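Local coordinates for putative gamma-glutamylcyclotransferase YkqA (Bacillus subtilis, PDB 2QIK), which probably acts as a gamma-glutamylcyclotransferase, an acyltransferase that would release the gamma-glutamyl group as a cyclised product, at residues Gln143-Asp148 with Leu198-Lys203; Leu190-Tyr195 with Arg224-Cys229. All blocks are in the same frame, centred on the assembly; numbering follows the deposited sequence.

Contact 1. Residues Gln143-Asp148 with Leu198-Lys203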
loop_
_atom_site.group_PDB
_atom_site.type_symbol
_atom_site.label_atom_id
_atom_site.label_comp_id
_atom_site.label_asym_id
_atom_site.label_seq_id
_atom_site.Cartn_x
_atom_site.Cartn_y
_atom_site.Cartn_z
ATOM N N GLN A 143 5.480 -13.784 18.853
ATOM C CA GLN A 143 5.494 -14.499 20.149
ATOM C C GLN A 143 6.304 -13.710 21.168
ATOM O O GLN A 143 5.906 -13.590 22.323
ATOM C CB GLN A 143 6.082 -15.885 19.991
ATOM C CG GLN A 143 5.187 -16.823 19.234
ATOM C CD GLN A 143 5.808 -18.162 18.969
ATOM O OE1 GLN A 143 5.105 -19.193 18.975
ATOM N NE2 GLN A 143 7.123 -18.187 18.824
ATOM N N LYS A 144 7.476 -13.194 20.799
ATOM C CA LYS A 144 8.313 -12.387 21.718
ATOM C C LYS A 144 7.631 -11.129 22.223
ATOM O O LYS A 144 7.854 -10.711 23.346
ATOM C CB LYS A 144 9.637 -12.012 21.109
ATOM C CG LYS A 144 10.545 -13.154 20.886
ATOM C CD LYS A 144 11.857 -12.690 20.321
ATOM C CE LYS A 144 12.225 -13.507 19.122
ATOM N NZ LYS A 144 12.500 -12.744 17.873
ATOM N N ALA A 145 6.790 -10.525 21.376
ATOM C CA ALA A 145 6.079 -9.326 21.711
ATOM C C ALA A 145 4.764 -9.638 22.445
ATOM O O ALA A 145 4.086 -8.717 22.852
ATOM C CB ALA A 145 5.799 -8.555 20.455
ATOM N N GLY A 146 4.382 -10.922 22.581
ATOM C CA GLY A 146 3.140 -11.262 23.239
ATOM C C GLY A 146 1.898 -10.998 22.446
ATOM O O GLY A 146 0.817 -10.873 23.003
ATOM N N VAL A 147 2.029 -10.900 21.123
ATOM C CA VAL A 147 0.911 -10.651 20.243
ATOM C C VAL A 147 0.511 -11.773 19.315
ATOM O O VAL A 147 -0.337 -11.610 18.429
ATOM C CB VAL A 147 1.118 -9.330 19.434
ATOM C CG1 VAL A 147 1.268 -8.158 20.358
ATOM C CG2 VAL A 147 2.248 -9.433 18.449
ATOM N N ASP A 148 1.174 -12.916 19.419
ATOM C CA ASP A 148 0.874 -14.017 18.487
ATOM C C ASP A 148 -0.552 -14.472 18.541
ATOM O O ASP A 148 -1.068 -14.944 17.538
ATOM C CB ASP A 148 1.818 -15.232 18.605
ATOM C CG ASP A 148 1.771 -16.095 17.386
ATOM O OD1 ASP A 148 1.881 -15.569 16.258
ATOM O OD2 ASP A 148 1.649 -17.320 17.484
ATOM N N LEU A 198 -3.504 -3.481 15.540
ATOM C CA LEU A 198 -2.899 -2.591 14.570
ATOM C C LEU A 198 -1.762 -1.749 15.063
ATOM O O LEU A 198 -0.765 -1.536 14.318
ATOM C CB LEU A 198 -3.997 -1.645 14.004
ATOM C CG LEU A 198 -3.653 -0.893 12.765
ATOM C CD1 LEU A 198 -3.138 -1.828 11.587
ATOM C CD2 LEU A 198 -4.869 -0.117 12.354
ATOM N N SER A 199 -1.853 -1.202 16.269
ATOM C CA SER A 199 -0.778 -0.326 16.689
ATOM C C SER A 199 0.552 -1.077 16.864
ATOM O O SER A 199 1.618 -0.504 16.592
ATOM C CB SER A 199 -1.139 0.524 17.915
ATOM O OG SER A 199 -1.337 -0.257 19.067
ATOM N N TYR A 200 0.499 -2.365 17.216
ATOM C CA TYR A 200 1.708 -3.203 17.242
ATOM C C TYR A 200 2.334 -3.169 15.842
ATOM O O TYR A 200 3.550 -3.009 15.688
ATOM C CB TYR A 200 1.333 -4.644 17.631
ATOM C CG TYR A 200 2.444 -5.616 17.291
ATOM C CD1 TYR A 200 3.558 -5.697 18.082
ATOM C CD2 TYR A 200 2.413 -6.346 16.149
ATOM C CE1 TYR A 200 4.617 -6.473 17.741
ATOM C CE2 TYR A 200 3.431 -7.149 15.801
ATOM C CZ TYR A 200 4.561 -7.228 16.591
ATOM O OH TYR A 200 5.609 -8.072 16.220
ATOM N N LEU A 201 1.522 -3.363 14.801
ATOM C CA LEU A 201 2.065 -3.366 13.438
ATOM C C LEU A 201 2.633 -2.014 13.058
ATOM O O LEU A 201 3.676 -1.932 12.409
ATOM C CB LEU A 201 1.066 -3.849 12.453
ATOM C CG LEU A 201 0.631 -5.313 12.568
ATOM C CD1 LEU A 201 -0.532 -5.623 11.662
ATOM C CD2 LEU A 201 1.799 -6.217 12.231
ATOM N N TYR A 202 1.942 -0.929 13.425
ATOM C CA TYR A 202 2.443 0.398 13.128
ATOM C C TYR A 202 3.802 0.639 13.737
ATOM O O TYR A 202 4.690 1.262 13.139
ATOM C CB TYR A 202 1.488 1.498 13.549
ATOM C CG TYR A 202 0.416 1.883 12.581
ATOM C CD1 TYR A 202 -0.315 0.961 11.878
ATOM C CD2 TYR A 202 0.127 3.238 12.350
ATOM C CE1 TYR A 202 -1.291 1.368 10.976
ATOM C CE2 TYR A 202 -0.866 3.629 11.479
ATOM C CZ TYR A 202 -1.562 2.711 10.771
ATOM O OH TYR A 202 -2.557 3.036 9.883
ATOM N N LYS A 203 4.021 0.122 14.946
ATOM C CA LYS A 203 5.346 0.251 15.591
ATOM C C LYS A 203 6.358 -0.621 14.917
ATOM O O LYS A 203 7.486 -0.182 14.620
ATOM C CB LYS A 203 5.181 -0.050 17.097
ATOM C CG LYS A 203 6.523 0.001 17.841
ATOM C CD LYS A 203 6.455 -0.428 19.306
ATOM C CE LYS A 203 7.844 -0.631 19.970
ATOM N NZ LYS A 203 7.740 -1.534 21.146
#
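Tyr200 reaches from helix 198-204 to the end of helix 140-145, and Val147 lays a methyl group squarely on its ring. The methyl is CG2, which sits 3.6 Å from the centroid of the Tyr200 ring and only 8° off the ring normal, a CH-pi contact over the middle of one face. Its distances to the individual ring carbons accordingly stay in a narrow range, from 3.7 Å between Val147 CG2 and Tyr200 CE2 to 4.0 Å between Val147 CG2 and Tyr200 CG. The second branch of the valine, CG1, lies nearer the root of the ring, 4.1 Å from Tyr200 CD1. A valine chi1 of -59° puts CG2 between the backbone N and the carbonyl carbon, and both methyls are turned to the tyrosine. Ala145 adds a third group: its CB comes obliquely to within 3.6 Å of Tyr200 CE1. On the tyrosine side, CG stands anti to the backbone N (chi1 164°), which extends the ring from its helix toward the other segment. No hydrogen bond crosses the contact; the phenol oxygen is instead hydrogen-bonded to Arg204 NH1, one turn further along. Phe142, within helix 140-145, touches both Val147 and Tyr200. A serine in place of Tyr200 would probably leave the Val147 methyls and Ala145 CB without their apolar partner and Arg204 without its phenol mate. The contact lies at the surface, where helix 140-145 ends. Gly146 leaves helical conformation with positive phi, and its N bonds back to Gln143 O at 3.1 Å, bringing Ala145 and Val147 round to the same ring: a Schellman motif whose flanking apolar residues pack on a neighbouring helix.

Contact 2. Residues Leu190-Tyr195 with Arg224-Cys229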
loop_
_atom_site.group_PDB
_atom_site.type_symbol
_atom_site.label_atom_id
_atom_site.label_comp_id
_atom_site.label_asym_id
_atom_site.label_seq_id
_atom_site.Cartn_x
_atom_site.Cartn_y
_atom_site.Cartn_z
ATOM N N LEU A 190 -2.451 -13.812 4.279
ATOM C CA LEU A 190 -3.486 -12.908 4.735
ATOM C C LEU A 190 -3.958 -13.371 6.075
ATOM O O LEU A 190 -4.370 -14.528 6.260
ATOM C CB LEU A 190 -4.653 -12.873 3.733
ATOM C CG LEU A 190 -5.705 -11.839 4.014
ATOM C CD1 LEU A 190 -5.114 -10.447 3.800
ATOM C CD2 LEU A 190 -6.935 -12.035 3.177
ATOM N N TYR A 191 -3.897 -12.496 7.077
ATOM C CA TYR A 191 -4.384 -12.740 8.411
ATOM C C TYR A 191 -5.668 -11.956 8.692
ATOM O O TYR A 191 -5.824 -10.829 8.231
ATOM C CB TYR A 191 -3.403 -12.266 9.453
ATOM C CG TYR A 191 -2.037 -12.906 9.516
ATOM C CD1 TYR A 191 -1.807 -14.053 10.243
ATOM C CD2 TYR A 191 -0.970 -12.288 8.935
ATOM C CE1 TYR A 191 -0.574 -14.599 10.361
ATOM C CE2 TYR A 191 0.331 -12.837 9.029
ATOM C CZ TYR A 191 0.513 -13.973 9.771
ATOM O OH TYR A 191 1.782 -14.503 9.923
ATOM N N ARG A 192 -6.611 -12.547 9.420
ATOM C CA ARG A 192 -7.752 -11.802 9.984
ATOM C C ARG A 192 -7.349 -11.415 11.420
ATOM O O ARG A 192 -7.112 -12.296 12.256
ATOM C CB ARG A 192 -8.974 -12.689 10.034
ATOM C CG ARG A 192 -10.228 -12.005 10.533
ATOM C CD ARG A 192 -11.396 -12.892 10.613
ATOM N NE ARG A 192 -11.759 -13.293 9.309
ATOM C CZ ARG A 192 -11.479 -14.465 8.715
ATOM N NH1 ARG A 192 -10.848 -15.434 9.373
ATOM N NH2 ARG A 192 -11.851 -14.672 7.459
ATOM N N ILE A 193 -7.224 -10.118 11.665
ATOM C CA ILE A 193 -6.764 -9.622 12.965
ATOM C C ILE A 193 -7.777 -8.622 13.550
ATOM O O ILE A 193 -8.477 -7.934 12.794
ATOM C CB ILE A 193 -5.375 -9.007 12.881
ATOM C CG1 ILE A 193 -5.383 -7.641 12.132
ATOM C CG2 ILE A 193 -4.345 -9.928 12.259
ATOM C CD1 ILE A 193 -4.004 -6.980 12.071
ATOM N N PRO A 194 -7.837 -8.491 14.866
ATOM C CA PRO A 194 -8.626 -7.446 15.440
ATOM C C PRO A 194 -7.956 -6.087 15.219
ATOM O O PRO A 194 -6.749 -5.982 15.162
ATOM C CB PRO A 194 -8.725 -7.813 16.945
ATOM C CG PRO A 194 -8.265 -9.261 17.008
ATOM C CD PRO A 194 -7.237 -9.357 15.889
ATOM N N TYR A 195 -8.785 -5.053 15.202
ATOM C CA TYR A 195 -8.316 -3.670 15.223
ATOM C C TYR A 195 -7.232 -3.449 16.316
ATOM O O TYR A 195 -6.302 -2.672 16.131
ATOM C CB TYR A 195 -9.475 -2.744 15.421
ATOM C CG TYR A 195 -9.077 -1.293 15.359
ATOM C CD1 TYR A 195 -8.690 -0.685 14.199
ATOM C CD2 TYR A 195 -9.125 -0.490 16.503
ATOM C CE1 TYR A 195 -8.312 0.629 14.149
ATOM C CE2 TYR A 195 -8.751 0.834 16.464
ATOM C CZ TYR A 195 -8.373 1.387 15.282
ATOM O OH TYR A 195 -8.019 2.732 15.277
ATOM N N ARG A 224 -11.375 -16.719 -2.993
ATOM C CA ARG A 224 -12.211 -15.617 -2.594
ATOM C C ARG A 224 -11.372 -14.357 -2.693
ATOM O O ARG A 224 -10.167 -14.370 -2.498
ATOM C CB ARG A 224 -12.637 -15.851 -1.158
ATOM C CG ARG A 224 -13.441 -14.812 -0.558
ATOM C CD ARG A 224 -14.036 -15.136 0.763
ATOM N NE ARG A 224 -14.129 -13.894 1.506
ATOM C CZ ARG A 224 -14.929 -12.890 1.202
ATOM N NH1 ARG A 224 -14.868 -11.775 1.914
ATOM N NH2 ARG A 224 -15.825 -13.003 0.214
ATOM N N HIS A 225 -12.061 -13.274 -2.927
ATOM C CA HIS A 225 -11.480 -12.006 -3.131
ATOM C C HIS A 225 -11.634 -11.177 -1.882
ATOM O O HIS A 225 -12.694 -11.048 -1.295
ATOM C CB HIS A 225 -12.191 -11.354 -4.317
ATOM C CG HIS A 225 -11.742 -11.903 -5.650
ATOM N ND1 HIS A 225 -10.429 -11.831 -6.069
ATOM C CD2 HIS A 225 -12.418 -12.548 -6.634
ATOM C CE1 HIS A 225 -10.315 -12.402 -7.257
ATOM N NE2 HIS A 225 -11.511 -12.837 -7.627
ATOM N N TYR A 226 -10.539 -10.584 -1.415
ATOM C CA TYR A 226 -10.568 -9.722 -0.249
ATOM C C TYR A 226 -10.128 -8.301 -0.639
ATOM O O TYR A 226 -9.036 -8.106 -1.197
ATOM C CB TYR A 226 -9.603 -10.267 0.844
ATOM C CG TYR A 226 -10.117 -11.563 1.453
ATOM C CD1 TYR A 226 -10.867 -11.497 2.626
ATOM C CD2 TYR A 226 -9.814 -12.774 0.895
ATOM C CE1 TYR A 226 -11.332 -12.676 3.262
ATOM C CE2 TYR A 226 -10.308 -13.932 1.464
ATOM C CZ TYR A 226 -11.050 -13.839 2.633
ATOM O OH TYR A 226 -11.538 -14.959 3.255
ATOM N N LYS A 227 -10.943 -7.332 -0.296
ATOM C CA LYS A 227 -10.743 -5.914 -0.758
ATOM C C LYS A 227 -10.168 -5.047 0.361
ATOM O O LYS A 227 -10.506 -5.181 1.529
ATOM C CB LYS A 227 -12.094 -5.300 -1.099
ATOM C CG LYS A 227 -12.728 -6.018 -2.284
ATOM C CD LYS A 227 -14.064 -5.520 -2.622
ATOM C CE LYS A 227 -14.607 -6.328 -3.787
ATOM N NZ LYS A 227 -13.739 -6.546 -4.998
ATOM N N ASP A 228 -9.272 -4.140 -0.013
ATOM C CA ASP A 228 -8.763 -3.160 0.947
ATOM C C ASP A 228 -8.054 -3.834 2.092
ATOM O O ASP A 228 -8.191 -3.431 3.232
ATOM C CB ASP A 228 -9.833 -2.182 1.374
ATOM C CG ASP A 228 -10.146 -1.177 0.325
ATOM O OD1 ASP A 228 -11.277 -0.600 0.381
ATOM O OD2 ASP A 228 -9.366 -0.874 -0.591
ATOM N N CYS A 229 -7.252 -4.867 1.787
ATOM C CA CYS A 229 -6.417 -5.510 2.790
ATOM C C CYS A 229 -5.262 -4.552 3.126
ATOM O O CYS A 229 -4.701 -3.891 2.254
ATOM C CB CYS A 229 -5.821 -6.775 2.253
ATOM S SG CYS A 229 -7.048 -7.985 1.798
#
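Leu190 meets Tyr226 with one of its methyls, and the tyrosine, followed outward from its backbone, gives the order of the contact. The leucine side chain leaves its strand with CG trans to the backbone N (chi1 -173°), which carries both methyls to segment 224-229. Tyr226 CB starts the contact, 4.0 Å from Leu190 CD2. The ring carbon CG comes nearer, 3.6 Å from the same Leu190 CD2, and the flanking carbon CD2 of Tyr226 is 3.7 Å from that methyl. The methyl therefore sits over the inner part of the ring face, offset toward the rim, 21° from the normal through the centroid: a CH-pi contact with the root of the ring. The opposite face carries Arg224 from the tyrosine's own strand, whose CZ stands 4.1 Å above the ring plane, again offset toward the rim, so the ring lies between a methyl and a guanidinium. The two segments come from different layers. Leu190 belongs to strand 185-193, the middle strand of a three-stranded antiparallel sheet, while Tyr226 belongs to a hairpin formed by strands 212-221 and 224-234. Such packing of one antiparallel layer on another is consistent with the barrel-like beta core of the gamma-glutamylcyclotransferase family. Further out, Tyr226 OH lies at the edge of the Arg224 guanidinium, in its plane, and approaches Arg192 obliquely, 4.2 Å from NH2, too far for a bond. Arg192 is held elsewhere, by a salt bridge from NH1 to Asp153 and a hydrogen bond from NE to Tyr129, whose ring also meets that of Tyr226. The chain turns a corner at Asp228, and beyond it Cys229 faces the other branch of the leucine: SG is 3.7 Å from Leu190 CD1.

From the N terminus, the chain first forms the five-stranded sheet, then runs through helix 140-145 toward strands 154-161 and 185-193 of the three-stranded sheet. Contact 1 closes a loop of about 50 residues, rich in strand, by joining the end of that helix to helix 198-204. Before that loop is complete, strand 185-193 opens contact 2, which closes across 28 residues at strand 224-234. The two loops therefore cross rather than nest. Their centres lie about 17 Å apart, yet Leu201 CD1 packs 3.7 Å from Ile193 CD1, joining helix to preceding strand. Together they tie two short helices, the three-stranded sheet and the hairpin into one unit.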